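Local coordinates for protein 7,8-dihydro-6-hydroxymethylpterin pyrophosphokinase-dihydropteroate synthase (Plasmodium falciparum, PDB 6JWS) that probably catalyses two successive steps of folate biosynthesis, ATP-dependent pyrophosphorylation of a hydroxymethyldihydropterin and condensation of the resulting diphosphate with 4-aminobenzoate to dihydropteroate, at residues 130-135 against 216-221; 211-216 against 343-348. The protein carries 1 engineered substitution. All blocks are in the same frame, centred on the assembly; numbering follows the deposited sequence.

Contact 1. Residues 130-135 against 216-221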
loop_
_atom_site.group_PDB
_atom_site.type_symbol
_atom_site.label_atom_id
_atom_site.label_comp_id
_atom_site.label_asym_id
_atom_site.label_seq_id
_atom_site.Cartn_x
_atom_site.Cartn_y
_atom_site.Cartn_z
ATOM N N GLU B 130 -45.824 -25.232 -4.365
ATOM C CA GLU B 130 -46.238 -24.570 -5.596
ATOM C C GLU B 130 -47.214 -23.424 -5.319
ATOM O O GLU B 130 -47.053 -22.338 -5.876
ATOM C CB GLU B 130 -46.736 -25.551 -6.665
ATOM C CG GLU B 130 -47.013 -24.898 -8.024
ATOM C CD GLU B 130 -45.918 -24.097 -8.740
ATOM O OE1 GLU B 130 -45.031 -23.512 -8.063
ATOM O OE2 GLU B 130 -45.961 -24.036 -9.997
ATOM N N ASN B 131 -48.204 -23.662 -4.446
ATOM C CA ASN B 131 -49.194 -22.645 -4.118
ATOM C C ASN B 131 -48.519 -21.459 -3.431
ATOM O O ASN B 131 -48.864 -20.306 -3.700
ATOM C CB ASN B 131 -50.353 -23.196 -3.282
ATOM C CG ASN B 131 -51.489 -23.754 -4.118
ATOM O OD1 ASN B 131 -52.468 -23.058 -4.372
ATOM N ND2 ASN B 131 -51.371 -24.999 -4.553
ATOM N N TYR B 132 -47.546 -21.763 -2.558
ATOM C CA TYR B 132 -46.770 -20.743 -1.870
ATOM C C TYR B 132 -46.072 -19.834 -2.882
ATOM O O TYR B 132 -46.200 -18.610 -2.811
ATOM C CB TYR B 132 -45.785 -21.372 -0.880
ATOM C CG TYR B 132 -44.800 -20.378 -0.322
ATOM C CD1 TYR B 132 -45.151 -19.542 0.729
ATOM C CD2 TYR B 132 -43.534 -20.239 -0.879
ATOM C CE1 TYR B 132 -44.260 -18.600 1.221
ATOM C CE2 TYR B 132 -42.634 -19.300 -0.401
ATOM C CZ TYR B 132 -42.997 -18.488 0.659
ATOM O OH TYR B 132 -42.120 -17.563 1.136
ATOM N N LEU B 133 -45.357 -20.440 -3.839
ATOM C CA LEU B 133 -44.534 -19.684 -4.776
ATOM C C LEU B 133 -45.395 -18.777 -5.656
ATOM O O LEU B 133 -44.994 -17.644 -5.935
ATOM C CB LEU B 133 -43.665 -20.632 -5.607
ATOM C CG LEU B 133 -42.612 -21.407 -4.812
ATOM C CD1 LEU B 133 -42.107 -22.608 -5.596
ATOM C CD2 LEU B 133 -41.453 -20.500 -4.403
ATOM N N LEU B 134 -46.593 -19.255 -6.033
ATOM C CA LEU B 134 -47.524 -18.462 -6.834
ATOM C C LEU B 134 -48.046 -17.267 -6.033
ATOM O O LEU B 134 -48.080 -16.147 -6.545
ATOM C CB LEU B 134 -48.658 -19.352 -7.361
ATOM C CG LEU B 134 -48.232 -20.467 -8.325
ATOM C CD1 LEU B 134 -49.293 -21.556 -8.418
ATOM C CD2 LEU B 134 -47.882 -19.920 -9.711
ATOM N N GLU B 135 -48.416 -17.490 -4.765
ATOM C CA GLU B 135 -48.937 -16.401 -3.944
ATOM C C GLU B 135 -47.864 -15.326 -3.733
ATOM O O GLU B 135 -48.143 -14.133 -3.874
ATOM C CB GLU B 135 -49.500 -16.908 -2.613
ATOM C CG GLU B 135 -50.589 -17.956 -2.749
ATOM C CD GLU B 135 -51.991 -17.462 -3.079
ATOM O OE1 GLU B 135 -52.177 -16.238 -3.236
ATOM O OE2 GLU B 135 -52.904 -18.311 -3.161
ATOM N N ASP B 216 -40.196 -24.906 10.294
ATOM C CA ASP B 216 -40.123 -25.330 8.905
ATOM C C ASP B 216 -41.462 -25.093 8.203
ATOM O O ASP B 216 -41.727 -25.701 7.173
ATOM C CB ASP B 216 -39.730 -26.805 8.824
ATOM C CG ASP B 216 -40.744 -27.711 9.507
ATOM O OD1 ASP B 216 -41.699 -27.182 10.124
ATOM O OD2 ASP B 216 -40.586 -28.939 9.406
ATOM N N PHE B 217 -42.295 -24.202 8.753
ATOM C CA PHE B 217 -43.650 -24.011 8.249
ATOM C C PHE B 217 -43.634 -23.326 6.881
ATOM O O PHE B 217 -42.790 -22.470 6.606
ATOM C CB PHE B 217 -44.495 -23.152 9.200
ATOM C CG PHE B 217 -44.715 -23.700 10.590
ATOM C CD1 PHE B 217 -44.405 -25.013 10.906
ATOM C CD2 PHE B 217 -45.267 -22.899 11.578
ATOM C CE1 PHE B 217 -44.587 -25.501 12.192
ATOM C CE2 PHE B 217 -45.454 -23.388 12.865
ATOM C CZ PHE B 217 -45.116 -24.688 13.167
ATOM N N THR B 218 -44.619 -23.692 6.054
ATOM C CA THR B 218 -44.920 -23.013 4.806
ATOM C C THR B 218 -46.375 -22.555 4.862
ATOM O O THR B 218 -47.285 -23.376 4.762
ATOM C CB THR B 218 -44.737 -23.967 3.620
ATOM O OG1 THR B 218 -43.473 -24.623 3.697
ATOM C CG2 THR B 218 -44.882 -23.275 2.281
ATOM N N ILE B 219 -46.579 -21.242 5.006
ATOM C CA ILE B 219 -47.891 -20.668 5.256
ATOM C C ILE B 219 -48.118 -19.498 4.300
ATOM O O ILE B 219 -47.202 -18.714 4.063
ATOM C CB ILE B 219 -47.979 -20.205 6.726
ATOM C CG1 ILE B 219 -48.083 -21.399 7.676
ATOM C CG2 ILE B 219 -49.101 -19.196 6.935
ATOM C CD1 ILE B 219 -47.481 -21.148 9.032
ATOM N N PHE B 220 -49.347 -19.401 3.759
ATOM C CA PHE B 220 -49.838 -18.191 3.116
ATOM C C PHE B 220 -51.325 -18.038 3.428
ATOM O O PHE B 220 -52.142 -18.817 2.945
ATOM C CB PHE B 220 -49.542 -18.175 1.608
ATOM C CG PHE B 220 -49.519 -16.793 0.992
ATOM C CD1 PHE B 220 -50.694 -16.144 0.640
ATOM C CD2 PHE B 220 -48.316 -16.123 0.785
ATOM C CE1 PHE B 220 -50.665 -14.863 0.096
ATOM C CE2 PHE B 220 -48.286 -14.846 0.244
ATOM C CZ PHE B 220 -49.462 -14.215 -0.105
ATOM N N MET B 221 -51.661 -17.032 4.246
ATOM C CA MET B 221 -53.030 -16.812 4.685
ATOM C C MET B 221 -53.519 -15.502 4.079
ATOM O O MET B 221 -53.021 -14.440 4.446
ATOM C CB MET B 221 -53.107 -16.737 6.214
ATOM C CG MET B 221 -53.032 -18.096 6.894
ATOM S SD MET B 221 -53.075 -18.029 8.721
ATOM C CE MET B 221 -54.542 -17.039 9.017
#

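Contact 2. Residues 211-216 against 343-348. With ATP (adenosine-5'-triphosphate), chain J.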
loop_
_atom_site.group_PDB
_atom_site.type_symbol
_atom_site.label_atom_id
_atom_site.label_comp_id
_atom_site.label_asym_id
_atom_site.label_seq_id
_atom_site.Cartn_x
_atom_site.Cartn_y
_atom_site.Cartn_z
ATOM N N ILE B 211 -41.377 -11.330 9.858
ATOM C CA ILE B 211 -41.027 -12.689 10.224
ATOM C C ILE B 211 -40.547 -13.376 8.958
ATOM O O ILE B 211 -41.288 -13.431 7.991
ATOM C CB ILE B 211 -42.204 -13.450 10.853
ATOM C CG1 ILE B 211 -42.859 -12.660 11.991
ATOM C CG2 ILE B 211 -41.758 -14.840 11.295
ATOM C CD1 ILE B 211 -44.029 -13.387 12.627
ATOM N N LEU B 212 -39.304 -13.858 8.961
ATOM C CA LEU B 212 -38.761 -14.452 7.754
ATOM C C LEU B 212 -39.034 -15.949 7.782
ATOM O O LEU B 212 -39.387 -16.545 6.778
ATOM C CB LEU B 212 -37.260 -14.151 7.658
ATOM C CG LEU B 212 -36.872 -12.670 7.583
ATOM C CD1 LEU B 212 -35.359 -12.496 7.739
ATOM C CD2 LEU B 212 -37.362 -12.022 6.287
ATOM N N PHE B 213 -38.817 -16.570 8.936
ATOM C CA PHE B 213 -39.031 -17.995 9.045
ATOM C C PHE B 213 -39.662 -18.272 10.398
ATOM O O PHE B 213 -39.495 -17.500 11.338
ATOM C CB PHE B 213 -37.712 -18.761 8.942
ATOM C CG PHE B 213 -37.027 -18.710 7.600
ATOM C CD1 PHE B 213 -37.553 -19.384 6.505
ATOM C CD2 PHE B 213 -35.835 -18.007 7.438
ATOM C CE1 PHE B 213 -36.905 -19.350 5.273
ATOM C CE2 PHE B 213 -35.190 -17.977 6.210
ATOM C CZ PHE B 213 -35.726 -18.646 5.126
ATOM N N PHE B 214 -40.382 -19.387 10.473
ATOM C CA PHE B 214 -40.952 -19.860 11.724
ATOM C C PHE B 214 -40.991 -21.381 11.643
ATOM O O PHE B 214 -41.793 -21.954 10.904
ATOM C CB PHE B 214 -42.334 -19.239 11.950
ATOM C CG PHE B 214 -42.855 -19.358 13.360
ATOM C CD1 PHE B 214 -43.136 -20.595 13.917
ATOM C CD2 PHE B 214 -43.083 -18.223 14.121
ATOM C CE1 PHE B 214 -43.608 -20.695 15.218
ATOM C CE2 PHE B 214 -43.562 -18.326 15.417
ATOM C CZ PHE B 214 -43.829 -19.561 15.958
ATOM N N ASN B 215 -40.080 -22.019 12.372
ATOM C CA ASN B 215 -39.870 -23.441 12.207
ATOM C C ASN B 215 -39.734 -23.719 10.713
ATOM O O ASN B 215 -39.243 -22.860 9.970
ATOM C CB ASN B 215 -40.923 -24.249 12.971
ATOM C CG ASN B 215 -40.839 -24.013 14.468
ATOM O OD1 ASN B 215 -39.784 -23.633 14.989
ATOM N ND2 ASN B 215 -41.947 -24.209 15.169
ATOM N N ASP B 216 -40.196 -24.906 10.294
ATOM C CA ASP B 216 -40.123 -25.330 8.905
ATOM C C ASP B 216 -41.462 -25.093 8.203
ATOM O O ASP B 216 -41.727 -25.701 7.173
ATOM C CB ASP B 216 -39.730 -26.805 8.824
ATOM C CG ASP B 216 -40.744 -27.711 9.507
ATOM O OD1 ASP B 216 -41.699 -27.182 10.124
ATOM O OD2 ASP B 216 -40.586 -28.939 9.406
ATOM N N ASN B 343 -37.890 -25.804 2.619
ATOM C CA ASN B 343 -38.540 -26.614 1.593
ATOM C C ASN B 343 -38.835 -25.772 0.352
ATOM O O ASN B 343 -38.775 -26.245 -0.778
ATOM C CB ASN B 343 -39.893 -27.156 2.063
ATOM C CG ASN B 343 -39.916 -27.587 3.514
ATOM O OD1 ASN B 343 -39.372 -28.635 3.864
ATOM N ND2 ASN B 343 -40.551 -26.791 4.362
ATOM N N VAL B 344 -39.175 -24.510 0.587
ATOM C CA VAL B 344 -39.548 -23.560 -0.442
ATOM C C VAL B 344 -38.322 -23.081 -1.221
ATOM O O VAL B 344 -38.454 -22.555 -2.322
ATOM C CB VAL B 344 -40.292 -22.397 0.240
ATOM C CG1 VAL B 344 -40.004 -21.043 -0.382
ATOM C CG2 VAL B 344 -41.783 -22.666 0.385
ATOM N N LEU B 345 -37.127 -23.234 -0.650
ATOM C CA LEU B 345 -35.947 -22.642 -1.263
ATOM C C LEU B 345 -35.275 -23.657 -2.178
ATOM O O LEU B 345 -35.274 -24.854 -1.885
ATOM C CB LEU B 345 -34.993 -22.127 -0.179
ATOM C CG LEU B 345 -35.541 -20.985 0.681
ATOM C CD1 LEU B 345 -34.450 -20.395 1.553
ATOM C CD2 LEU B 345 -36.161 -19.895 -0.180
ATOM N N ASN B 346 -34.708 -23.154 -3.281
ATOM C CA ASN B 346 -34.042 -23.993 -4.268
ATOM C C ASN B 346 -32.710 -24.510 -3.727
ATOM O O ASN B 346 -32.220 -25.546 -4.170
ATOM C CB ASN B 346 -33.798 -23.244 -5.581
ATOM C CG ASN B 346 -35.026 -23.160 -6.463
ATOM O OD1 ASN B 346 -35.939 -23.983 -6.352
ATOM N ND2 ASN B 346 -35.050 -22.174 -7.346
ATOM N N ASN B 347 -32.117 -23.757 -2.793
ATOM C CA ASN B 347 -30.800 -24.077 -2.287
ATOM C C ASN B 347 -30.609 -23.449 -0.910
ATOM O O ASN B 347 -31.469 -22.722 -0.415
ATOM C CB ASN B 347 -29.717 -23.569 -3.242
ATOM C CG ASN B 347 -28.568 -24.545 -3.423
ATOM O OD1 ASN B 347 -28.135 -25.228 -2.476
ATOM N ND2 ASN B 347 -28.066 -24.608 -4.649
ATOM N N THR B 348 -29.442 -23.724 -0.319
ATOM C CA THR B 348 -29.049 -23.115 0.939
ATOM C C THR B 348 -28.953 -21.597 0.782
ATOM O O THR B 348 -28.756 -21.071 -0.317
ATOM C CB THR B 348 -27.755 -23.736 1.479
ATOM O OG1 THR B 348 -26.702 -23.236 0.660
ATOM C CG2 THR B 348 -27.764 -25.253 1.472
HETATM P PG ATP J . -44.002 -6.911 4.262
HETATM O O1G ATP J . -42.718 -6.554 3.536
HETATM O O2G ATP J . -44.773 -8.029 3.579
HETATM O O3G ATP J . -43.761 -7.189 5.731
HETATM P PB ATP J . -44.749 -4.034 3.822
HETATM O O1B ATP J . -46.054 -3.471 3.377
HETATM O O2B ATP J . -43.530 -3.824 2.977
HETATM O O3B ATP J . -44.954 -5.593 4.146
HETATM P PA ATP J . -45.084 -3.729 6.715
HETATM O O1A ATP J . -44.201 -4.673 7.473
HETATM O O2A ATP J . -45.423 -2.418 7.347
HETATM O O3A ATP J . -44.428 -3.460 5.278
HETATM O "O5'" ATP J . -46.441 -4.479 6.295
HETATM C "C5'" ATP J . -46.584 -5.882 6.640
HETATM C "C4'" ATP J . -47.807 -6.441 5.963
HETATM O "O4'" ATP J . -47.489 -7.707 5.327
HETATM C "C3'" ATP J . -48.987 -6.731 6.897
HETATM O "O3'" ATP J . -50.199 -6.458 6.204
HETATM C "C2'" ATP J . -48.760 -8.203 7.256
HETATM O "O2'" ATP J . -49.922 -8.934 7.572
HETATM C "C1'" ATP J . -48.197 -8.757 5.954
HETATM N N9 ATP J . -47.304 -9.899 6.156
HETATM C C8 ATP J . -47.391 -11.110 5.520
HETATM N N7 ATP J . -46.454 -11.948 5.897
HETATM C C5 ATP J . -45.694 -11.231 6.812
HETATM C C6 ATP J . -44.543 -11.566 7.551
HETATM N N6 ATP J . -43.956 -12.755 7.481
HETATM N N1 ATP J . -44.033 -10.621 8.382
HETATM C C2 ATP J . -44.640 -9.426 8.448
HETATM N N3 ATP J . -45.723 -9.004 7.795
HETATM C C4 ATP J . -46.209 -9.966 6.984
#

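Contact 1. Residues 130-135 against 216-221
One face of the Phe220 ring is covered by Glu135 CB, whereas the Tyr132 ring offers its edge to the same strand, with Ile219 O near the ring plane. This is helix-on-sheet packing within the HPPK domain: helix 129-148 rests on strand 219-221, which pairs antiparallel with strand 316-318. The evidence for a CH-pi contact is direct. Glu135 CB stands 3.4 Å from the Phe220 centroid and only 4° off the ring normal, nearly equidistant from all six ring carbons. Beyond CB, the glutamate chain bends at chi2 (-80°), which lays the carboxylate along the ring instead of pointing it away; the two planes differ by 19°, and Glu135 OE1 comes to 3.9 Å from Phe220 CE1. Its other oxygen, OE2, makes a long, weak ion pair with Lys222. The Phe220 ring also meets that of Phe315, a nucleotide-binding residue, so the helix packs against the layer next to the ATP pocket, with the Phe220 side chain about 7 Å from the ATP at nearest approach. One turn back along the helix, the Tyr132 hydroxyl hydrogen-bonds to Pro319 O, while the base of its side chain meets Thr218. There the methyl does the touching: Thr218 CG2 lies 3.8 Å from Tyr132 CB and 3.9 Å from Tyr132 CG.

Contact 2. Residues 211-216 against 343-348
Phe213 meets Leu345 through its ring edge, at CZ, and Leu345 answers with its methyl CD1, the two side chains approaching from opposite directions. Phe213 sits in a classic beta bulge, where Leu212 and Phe213 both face Val19 of the neighbouring strand 16-24; the bulge lies in strand 208-214, an outermost strand of the antiparallel HPPK sheet. Followed outward, the Phe213 side chain starts far from the loop, its CB 8.2 Å from Leu345 CD1. The CB bond does not itself point at the loop; the chi1 of -67°, with CG anti to the carbonyl carbon, turns the ring toward it. CG, the CD atoms and the CE atoms all stay beyond 4.2 Å of segment 343-348, and CZ is the atom that closes to 4.2 Å from Leu345 CD1. The methyl lies near the ring plane, so this is an apolar edge contact with no stacking. Other parts of the fold hold the ring: Tyr340 meets it edge-to-face, His342 packs with its plane inclined to it, and Leu333 of helix 327-336 touches it.

A second, polar point of contact lies just past the end of the strand. Asn343 ND2 donates to Asp216 O at 3.2 Å, but the N-H...O angle of 127° marks the bond as weak; the donor, Asn343, is exposed to solvent. The other end of segment 211-216 reads the adenine of ATP through its backbone: Ile211 O accepts from ATP N6 at 2.8 Å, and Ile211 N donates to ATP N1 at 3.1 Å, almost straight at 176°.

How the contacts relate
The centres of contact 1 and contact 2 lie 10 Å apart in the HPPK part of the chain, on the same side of its centre. Their segments alternate along the sequence: 130-135, then 211-216 and 216-221, which share Asp216, and finally 343-348. Strands 208-214 and 219-221 are consecutive in the chain, joined by a short connection, the first ending the six-stranded sheet and the second belonging to a separate two-stranded sheet. Val344 of the loop joins the two contacts, packing on Tyr132 and placing its CG2 3.7 Å from Thr218 CG2. Helix, strands and loop thus form continuous packing beside the ATP pocket, to which Ile211 and Ser317 contribute.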